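PDB 6A8M: FACT complex subunit SPT16 from Ashbya gossypii, which probably helps the histone chaperone FACT to reorganise nucleosomes in transcription, replication and repair, this chain being the N-terminal part of SPT16 with a peptidase-like domain. Local coordinates for residues 214-226 against 254-266. Sequence-based numbering, arbitrary orientation.
Sequences TDAKLSDNVENEI and LDWAYSPIIQSGP
The indole of W256 lies between I226 and P260, a compact example of how one aromatic ring can tie a helix to a sheet. CD1 of I226 makes a CH-pi contact over one face, 4.0 Å from the centroid of the five-membered ring, while CG of P260 approaches the opposite face toward its rim. The I226 chain is extended through both torsions (chi1 -158°, chi2 162°), which carries CD1 over the ring and to CD2 of L254. Further along, CD1 of I262 packs against CG of L218 at 3.5 Å, the two side chains crossing at about a right angle, and it reaches S219 too. Helix 215-224 runs nearly antiparallel (150°) to strand 261-263, packed on the sheet that strand 285-295 shares with both short strands, in the peptidase-like domain, which belongs to the M24 family and has its pita-bread fold; helix 179-208 adds F195 edge-to-face to W256 and L203 beside L218. The indole edge is used as well: NE1 of W256 donates to the backbone O of E223 at 2.8 Å, in the carbonyl plane and on a lone pair. At the polar margin the extended chain of E223 passes P260 to bring OE1 within 2.6 Å of the donating OG of S259. OE2 accepts a hydrogen bond from a water that also donates to O of P260 and accepts from OG of S219, a hydroxyl further bonded to S276. By the start of the helix, D215 grips S264 twice: OD1 receives the hydroxyl OG on its syn lone pair at 2.7 Å, and OD2 meets the backbone N at 2.8 Å from above the carboxylate plane. Losing the carboxylate to an alanine here would probably leave the S264 N-H without its acceptor and take away the OD1 mate of its hydroxyl.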
ATOM      1  N   THR A 214      -2.525  18.236 -21.907  1.00 21.83           N
ATOM      2  CA  THR A 214      -3.356  17.117 -21.492  1.00 19.68           C
ATOM      3  C   THR A 214      -3.221  16.877 -19.997  1.00 18.98           C
ATOM      4  O   THR A 214      -2.252  17.291 -19.358  1.00 18.96           O
ATOM      5  CB  THR A 214      -2.980  15.831 -22.225  1.00 20.45           C
ATOM      6  OG1 THR A 214      -1.687  15.374 -21.786  1.00 22.86           O
ATOM      7  CG2 THR A 214      -2.978  16.048 -23.761  1.00 21.00           C
ATOM      8  N   ASP A 215      -4.219  16.181 -19.452  1.00 17.01           N
ATOM      9  CA  ASP A 215      -4.174  15.754 -18.061  1.00 15.08           C
ATOM     10  C   ASP A 215      -2.898  14.963 -17.764  1.00 17.18           C
ATOM     11  O   ASP A 215      -2.266  15.152 -16.717  1.00 16.13           O
ATOM     12  CB  ASP A 215      -5.399  14.892 -17.748  1.00 14.52           C
ATOM     13  CG  ASP A 215      -6.682  15.690 -17.690  1.00 16.96           C
ATOM     14  OD1 ASP A 215      -6.628  16.933 -17.653  1.00 17.37           O
ATOM     15  OD2 ASP A 215      -7.748  15.045 -17.717  1.00 17.88           O
ATOM     16  N   ALA A 216      -2.503  14.078 -18.683  1.00 18.13           N
ATOM     17  CA  ALA A 216      -1.363  13.203 -18.435  1.00 20.15           C
ATOM     18  C   ALA A 216      -0.045  13.976 -18.466  1.00 18.36           C
ATOM     19  O   ALA A 216       0.871  13.680 -17.691  1.00 17.13           O
ATOM     20  CB  ALA A 216      -1.357  12.058 -19.452  1.00 23.95           C
ATOM     21  N   LYS A 217       0.067  14.978 -19.333  1.00 19.61           N
ATOM     22  CA  LYS A 217       1.266  15.818 -19.330  1.00 21.81           C
ATOM     23  C   LYS A 217       1.383  16.606 -18.030  1.00 21.20           C
ATOM     24  O   LYS A 217       2.472  16.708 -17.445  1.00 20.98           O
ATOM     25  CB  LYS A 217       1.233  16.769 -20.523  1.00 25.32           C
ATOM     26  CG  LYS A 217       2.422  17.710 -20.604  1.00 28.52           C
ATOM     27  CD  LYS A 217       3.720  16.933 -20.678  1.00 31.06           C
ATOM     28  CE  LYS A 217       4.903  17.888 -20.746  1.00 32.98           C
ATOM     29  NZ  LYS A 217       6.185  17.186 -20.529  1.00 34.14           N
ATOM     30  N   LEU A 218       0.264  17.160 -17.556  1.00 19.39           N
ATOM     31  CA  LEU A 218       0.277  17.890 -16.297  1.00 20.54           C
ATOM     32  C   LEU A 218       0.660  16.983 -15.129  1.00 16.61           C
ATOM     33  O   LEU A 218       1.470  17.372 -14.281  1.00 17.08           O
ATOM     34  CB  LEU A 218      -1.095  18.522 -16.067  1.00 23.08           C
ATOM     35  CG  LEU A 218      -1.284  19.334 -14.792  1.00 24.39           C
ATOM     36  CD1 LEU A 218      -0.306  20.500 -14.765  1.00 26.31           C
ATOM     37  CD2 LEU A 218      -2.726  19.826 -14.704  1.00 24.99           C
ATOM     38  N   SER A 219       0.089  15.776 -15.053  1.00 13.89           N
ATOM     39  CA  SER A 219       0.435  14.924 -13.919  1.00 15.37           C
ATOM     40  C   SER A 219       1.872  14.450 -14.030  1.00 16.35           C
ATOM     41  O   SER A 219       2.538  14.257 -13.010  1.00 16.63           O
ATOM     42  CB  SER A 219      -0.523  13.731 -13.790  1.00 17.42           C
ATOM     43  OG  SER A 219      -0.374  12.793 -14.848  1.00 17.12           O
ATOM     44  N   ASP A 220       2.375  14.292 -15.265  1.00 15.42           N
ATOM     45  CA  ASP A 220       3.777  13.924 -15.420  1.00 16.90           C
ATOM     46  C   ASP A 220       4.682  15.033 -14.900  1.00 18.04           C
ATOM     47  O   ASP A 220       5.731  14.762 -14.302  1.00 17.74           O
ATOM     48  CB  ASP A 220       4.076  13.623 -16.893  1.00 17.56           C
ATOM     49  CG  ASP A 220       5.522  13.226 -17.131  1.00 20.07           C
ATOM     50  OD1 ASP A 220       5.870  12.082 -16.820  1.00 22.28           O
ATOM     51  OD2 ASP A 220       6.301  14.050 -17.644  1.00 22.72           O
ATOM     52  N   ASN A 221       4.303  16.296 -15.136  1.00 16.46           N
ATOM     53  CA  ASN A 221       5.104  17.407 -14.629  1.00 20.34           C
ATOM     54  C   ASN A 221       5.257  17.318 -13.114  1.00 20.70           C
ATOM     55  O   ASN A 221       6.366  17.437 -12.574  1.00 19.93           O
ATOM     56  CB  ASN A 221       4.454  18.735 -15.010  1.00 21.90           C
ATOM     57  CG  ASN A 221       4.546  19.031 -16.492  1.00 24.55           C
ATOM     58  OD1 ASN A 221       5.231  18.328 -17.231  1.00 25.81           O
ATOM     59  ND2 ASN A 221       3.869  20.085 -16.929  1.00 24.61           N
ATOM     60  N   VAL A 222       4.138  17.121 -12.419  1.00 20.30           N
ATOM     61  CA  VAL A 222       4.149  16.961 -10.967  1.00 19.17           C
ATOM     62  C   VAL A 222       4.977  15.751 -10.567  1.00 16.07           C
ATOM     63  O   VAL A 222       5.798  15.823  -9.643  1.00 14.49           O
ATOM     64  CB  VAL A 222       2.712  16.843 -10.441  1.00 20.52           C
ATOM     65  CG1 VAL A 222       2.724  16.452  -8.974  1.00 20.63           C
ATOM     66  CG2 VAL A 222       1.968  18.148 -10.663  1.00 22.68           C
ATOM     67  N   GLU A 223       4.766  14.617 -11.253  1.00 13.57           N
ATOM     68  CA  GLU A 223       5.464  13.377 -10.928  1.00 13.93           C
ATOM     69  C   GLU A 223       6.981  13.563 -10.926  1.00 14.10           C
ATOM     70  O   GLU A 223       7.681  13.034 -10.056  1.00 15.48           O
ATOM     71  CB  GLU A 223       5.028  12.268 -11.908  1.00 12.93           C
ATOM     72  CG  GLU A 223       5.608  10.901 -11.616  1.00 14.19           C
ATOM     73  CD  GLU A 223       4.914   9.789 -12.398  1.00 16.00           C
ATOM     74  OE1 GLU A 223       5.293   8.602 -12.248  1.00 18.20           O
ATOM     75  OE2 GLU A 223       3.996  10.109 -13.176  1.00 17.44           O
ATOM     76  N   ASN A 224       7.511  14.310 -11.883  1.00 14.93           N
ATOM     77  CA  ASN A 224       8.952  14.467 -11.977  1.00 16.15           C
ATOM     78  C   ASN A 224       9.514  15.406 -10.919  1.00 16.68           C
ATOM     79  O   ASN A 224      10.736  15.447 -10.737  1.00 18.58           O
ATOM     80  CB  ASN A 224       9.316  14.956 -13.381  1.00 21.02           C
ATOM     81  CG  ASN A 224       9.006  13.902 -14.450  1.00 25.14           C
ATOM     82  OD1 ASN A 224       8.212  14.127 -15.367  1.00 30.76           O
ATOM     83  ND2 ASN A 224       9.641  12.752 -14.330  1.00 22.89           N
ATOM     84  N   GLU A 225       8.652  16.134 -10.205  1.00 18.03           N
ATOM     85  CA  GLU A 225       9.132  17.018  -9.148  1.00 21.09           C
ATOM     86  C   GLU A 225       9.811  16.252  -8.017  1.00 18.95           C
ATOM     87  O   GLU A 225      10.661  16.824  -7.326  1.00 19.17           O
ATOM     88  CB  GLU A 225       7.965  17.845  -8.595  1.00 22.00           C
ATOM     89  CG  GLU A 225       7.355  18.801  -9.608  1.00 23.73           C
ATOM     90  CD  GLU A 225       8.162  20.066  -9.753  1.00 30.34           C
ATOM     91  OE1 GLU A 225       8.607  20.595  -8.716  1.00 29.99           O
ATOM     92  OE2 GLU A 225       8.357  20.529 -10.899  1.00 33.04           O
ATOM     93  N   ILE A 226       9.474  14.974  -7.825  1.00 16.88           N
ATOM     94  CA  ILE A 226      10.051  14.205  -6.720  1.00 15.09           C
ATOM     95  C   ILE A 226      11.530  13.958  -6.936  1.00 17.57           C
ATOM     96  O   ILE A 226      12.243  13.618  -5.988  1.00 20.44           O
ATOM     97  CB  ILE A 226       9.316  12.864  -6.533  1.00 13.73           C
ATOM     98  CG1 ILE A 226       9.525  12.301  -5.106  1.00 13.58           C
ATOM     99  CG2 ILE A 226       9.747  11.863  -7.589  1.00 13.92           C
ATOM    100  CD1 ILE A 226       8.506  11.237  -4.740  1.00 14.18           C
ATOM    101  N   LEU A 254      12.057   8.347   0.007  1.00 15.63           N
ATOM    102  CA  LEU A 254      10.786   8.900  -0.457  1.00 13.52           C
ATOM    103  C   LEU A 254      10.600   8.551  -1.932  1.00 15.98           C
ATOM    104  O   LEU A 254      11.530   8.716  -2.731  1.00 16.88           O
ATOM    105  CB  LEU A 254      10.751  10.416  -0.254  1.00 15.80           C
ATOM    106  CG  LEU A 254       9.360  11.030  -0.359  1.00 17.14           C
ATOM    107  CD1 LEU A 254       8.644  10.906   0.970  1.00 16.92           C
ATOM    108  CD2 LEU A 254       9.451  12.490  -0.808  1.00 18.04           C
ATOM    109  N   ASP A 255       9.407   8.064  -2.287  1.00 13.97           N
ATOM    110  CA  ASP A 255       9.104   7.716  -3.674  1.00 16.50           C
ATOM    111  C   ASP A 255       7.598   7.886  -3.903  1.00 12.90           C
ATOM    112  O   ASP A 255       6.832   8.139  -2.975  1.00 13.78           O
ATOM    113  CB  ASP A 255       9.580   6.280  -3.979  1.00 19.96           C
ATOM    114  CG  ASP A 255       9.729   5.991  -5.476  1.00 23.90           C
ATOM    115  OD1 ASP A 255       9.516   6.891  -6.311  1.00 23.85           O
ATOM    116  OD2 ASP A 255      10.083   4.834  -5.800  1.00 25.95           O
ATOM    117  N   TRP A 256       7.168   7.738  -5.146  1.00 13.72           N
ATOM    118  CA  TRP A 256       5.739   7.674  -5.431  1.00 13.24           C
ATOM    119  C   TRP A 256       5.185   6.289  -5.116  1.00 12.83           C
ATOM    120  O   TRP A 256       5.840   5.274  -5.363  1.00 15.39           O
ATOM    121  CB  TRP A 256       5.465   7.983  -6.906  1.00 14.76           C
ATOM    122  CG  TRP A 256       5.668   9.407  -7.277  1.00 11.00           C
ATOM    123  CD1 TRP A 256       6.672   9.923  -8.051  1.00 12.85           C
ATOM    124  CD2 TRP A 256       4.850  10.517  -6.887  1.00 14.61           C
ATOM    125  NE1 TRP A 256       6.516  11.279  -8.177  1.00 13.70           N
ATOM    126  CE2 TRP A 256       5.418  11.673  -7.462  1.00 11.61           C
ATOM    127  CE3 TRP A 256       3.699  10.648  -6.106  1.00 16.17           C
ATOM    128  CZ2 TRP A 256       4.873  12.942  -7.286  1.00 15.72           C
ATOM    129  CZ3 TRP A 256       3.164  11.910  -5.924  1.00 18.04           C
ATOM    130  CH2 TRP A 256       3.740  13.040  -6.521  1.00 17.18           C
ATOM    131  N   ALA A 257       3.946   6.247  -4.601  1.00 12.49           N
ATOM    132  CA  ALA A 257       3.240   4.971  -4.501  1.00 12.65           C
ATOM    133  C   ALA A 257       2.637   4.542  -5.832  1.00 13.36           C
ATOM    134  O   ALA A 257       2.414   3.340  -6.060  1.00 15.17           O
ATOM    135  CB  ALA A 257       2.137   5.049  -3.445  1.00 12.99           C
ATOM    136  N   TYR A 258       2.353   5.510  -6.695  1.00 12.60           N
ATOM    137  CA  TYR A 258       1.797   5.309  -8.028  1.00 12.33           C
ATOM    138  C   TYR A 258       1.985   6.634  -8.760  1.00 13.84           C
ATOM    139  O   TYR A 258       2.268   7.667  -8.146  1.00 11.07           O
ATOM    140  CB  TYR A 258       0.307   4.884  -7.984  1.00 12.78           C
ATOM    141  CG  TYR A 258      -0.603   5.891  -7.329  1.00 11.95           C
ATOM    142  CD1 TYR A 258      -0.807   5.891  -5.946  1.00 12.71           C
ATOM    143  CD2 TYR A 258      -1.256   6.860  -8.086  1.00 13.02           C
ATOM    144  CE1 TYR A 258      -1.635   6.834  -5.354  1.00 13.12           C
ATOM    145  CE2 TYR A 258      -2.087   7.791  -7.507  1.00 15.37           C
ATOM    146  CZ  TYR A 258      -2.273   7.775  -6.135  1.00 15.09           C
ATOM    147  OH  TYR A 258      -3.084   8.724  -5.563  1.00 13.48           O
ATOM    148  N   SER A 259       1.827   6.599 -10.074  1.00 14.05           N
ATOM    149  CA  SER A 259       1.927   7.824 -10.857  1.00 14.86           C
ATOM    150  C   SER A 259       0.728   8.720 -10.562  1.00 15.29           C
ATOM    151  O   SER A 259      -0.411   8.245 -10.586  1.00 14.97           O
ATOM    152  CB  SER A 259       1.989   7.509 -12.354  1.00 16.00           C
ATOM    153  OG  SER A 259       3.260   6.989 -12.729  1.00 16.75           O
ATOM    154  N   PRO A 260       0.941  10.007 -10.283  1.00 13.20           N
ATOM    155  CA  PRO A 260      -0.178  10.903  -9.967  1.00 13.89           C
ATOM    156  C   PRO A 260      -1.233  10.903 -11.063  1.00 13.89           C
ATOM    157  O   PRO A 260      -0.923  10.789 -12.243  1.00 14.21           O
ATOM    158  CB  PRO A 260       0.488  12.278  -9.860  1.00 14.80           C
ATOM    159  CG  PRO A 260       1.929  11.979  -9.500  1.00 17.46           C
ATOM    160  CD  PRO A 260       2.257  10.662 -10.174  1.00 14.87           C
ATOM    161  N   ILE A 261      -2.491  11.042 -10.650  1.00 13.08           N
ATOM    162  CA  ILE A 261      -3.634  10.930 -11.541  1.00 12.78           C
ATOM    163  C   ILE A 261      -4.338  12.278 -11.574  1.00 13.30           C
ATOM    164  O   ILE A 261      -4.740  12.795 -10.522  1.00 15.02           O
ATOM    165  CB  ILE A 261      -4.618   9.844 -11.082  1.00 15.25           C
ATOM    166  CG1 ILE A 261      -3.935   8.466 -11.030  1.00 14.65           C
ATOM    167  CG2 ILE A 261      -5.843   9.825 -12.005  1.00 15.21           C
ATOM    168  CD1 ILE A 261      -4.742   7.394 -10.281  1.00 14.09           C
ATOM    169  N   ILE A 262      -4.503  12.833 -12.770  1.00 13.10           N
ATOM    170  CA  ILE A 262      -5.352  13.991 -13.015  1.00 14.19           C
ATOM    171  C   ILE A 262      -6.378  13.605 -14.077  1.00 14.41           C
ATOM    172  O   ILE A 262      -6.028  12.985 -15.090  1.00 14.73           O
ATOM    173  CB  ILE A 262      -4.531  15.216 -13.460  1.00 14.39           C
ATOM    174  CG1 ILE A 262      -3.533  15.605 -12.356  1.00 16.01           C
ATOM    175  CG2 ILE A 262      -5.422  16.424 -13.830  1.00 15.49           C
ATOM    176  CD1 ILE A 262      -2.587  16.711 -12.803  1.00 14.49           C
ATOM    177  N   GLN A 263      -7.646  13.924 -13.817  1.00 14.33           N
ATOM    178  CA  GLN A 263      -8.736  13.729 -14.778  1.00 14.59           C
ATOM    179  C   GLN A 263      -9.602  14.977 -14.727  1.00 14.48           C
ATOM    180  O   GLN A 263     -10.297  15.211 -13.733  1.00 15.95           O
ATOM    181  CB  GLN A 263      -9.567  12.480 -14.450  1.00 15.55           C
ATOM    182  CG  GLN A 263      -8.771  11.194 -14.495  1.00 16.08           C
ATOM    183  CD  GLN A 263      -9.587  10.000 -14.064  1.00 20.15           C
ATOM    184  OE1 GLN A 263     -10.748  10.134 -13.658  1.00 22.26           O
ATOM    185  NE2 GLN A 263      -8.986   8.825 -14.134  1.00 18.55           N
ATOM    186  N   SER A 264      -9.570  15.778 -15.788  1.00 14.05           N
ATOM    187  CA  SER A 264     -10.324  17.022 -15.805  1.00 15.44           C
ATOM    188  C   SER A 264     -11.636  16.925 -16.579  1.00 15.10           C
ATOM    189  O   SER A 264     -12.351  17.929 -16.661  1.00 15.21           O
ATOM    190  CB  SER A 264      -9.471  18.144 -16.392  1.00 15.74           C
ATOM    191  OG  SER A 264      -9.168  17.844 -17.737  1.00 15.13           O
ATOM    192  N   GLY A 265     -11.973  15.762 -17.141  1.00 13.45           N
ATOM    193  CA  GLY A 265     -13.201  15.627 -17.888  1.00 15.58           C
ATOM    194  C   GLY A 265     -13.073  15.896 -19.379  1.00 17.24           C
ATOM    195  O   GLY A 265     -12.035  16.364 -19.873  1.00 16.29           O
ATOM    196  N   PRO A 266     -14.158  15.625 -20.142  1.00 18.60           N
ATOM    197  CA  PRO A 266     -15.490  15.260 -19.640  1.00 18.59           C
ATOM    198  C   PRO A 266     -15.653  13.778 -19.227  1.00 18.10           C
ATOM    199  O   PRO A 266     -16.682  13.424 -18.631  1.00 19.51           O
ATOM    200  CB  PRO A 266     -16.400  15.591 -20.829  1.00 19.21           C
ATOM    201  CG  PRO A 266     -15.537  15.281 -22.041  1.00 20.49           C
ATOM    202  CD  PRO A 266     -14.150  15.789 -21.610  1.00 21.05           C
TER
HETATM  203  O   HOH W   1      -9.376  15.721 -19.727  1.00 14.51           O
HETATM  204  O   HOH W   2     -10.642  13.442 -18.286  1.00 18.53           O
HETATM  205  O   HOH W   3       1.520  11.138 -13.650  1.00 17.41           O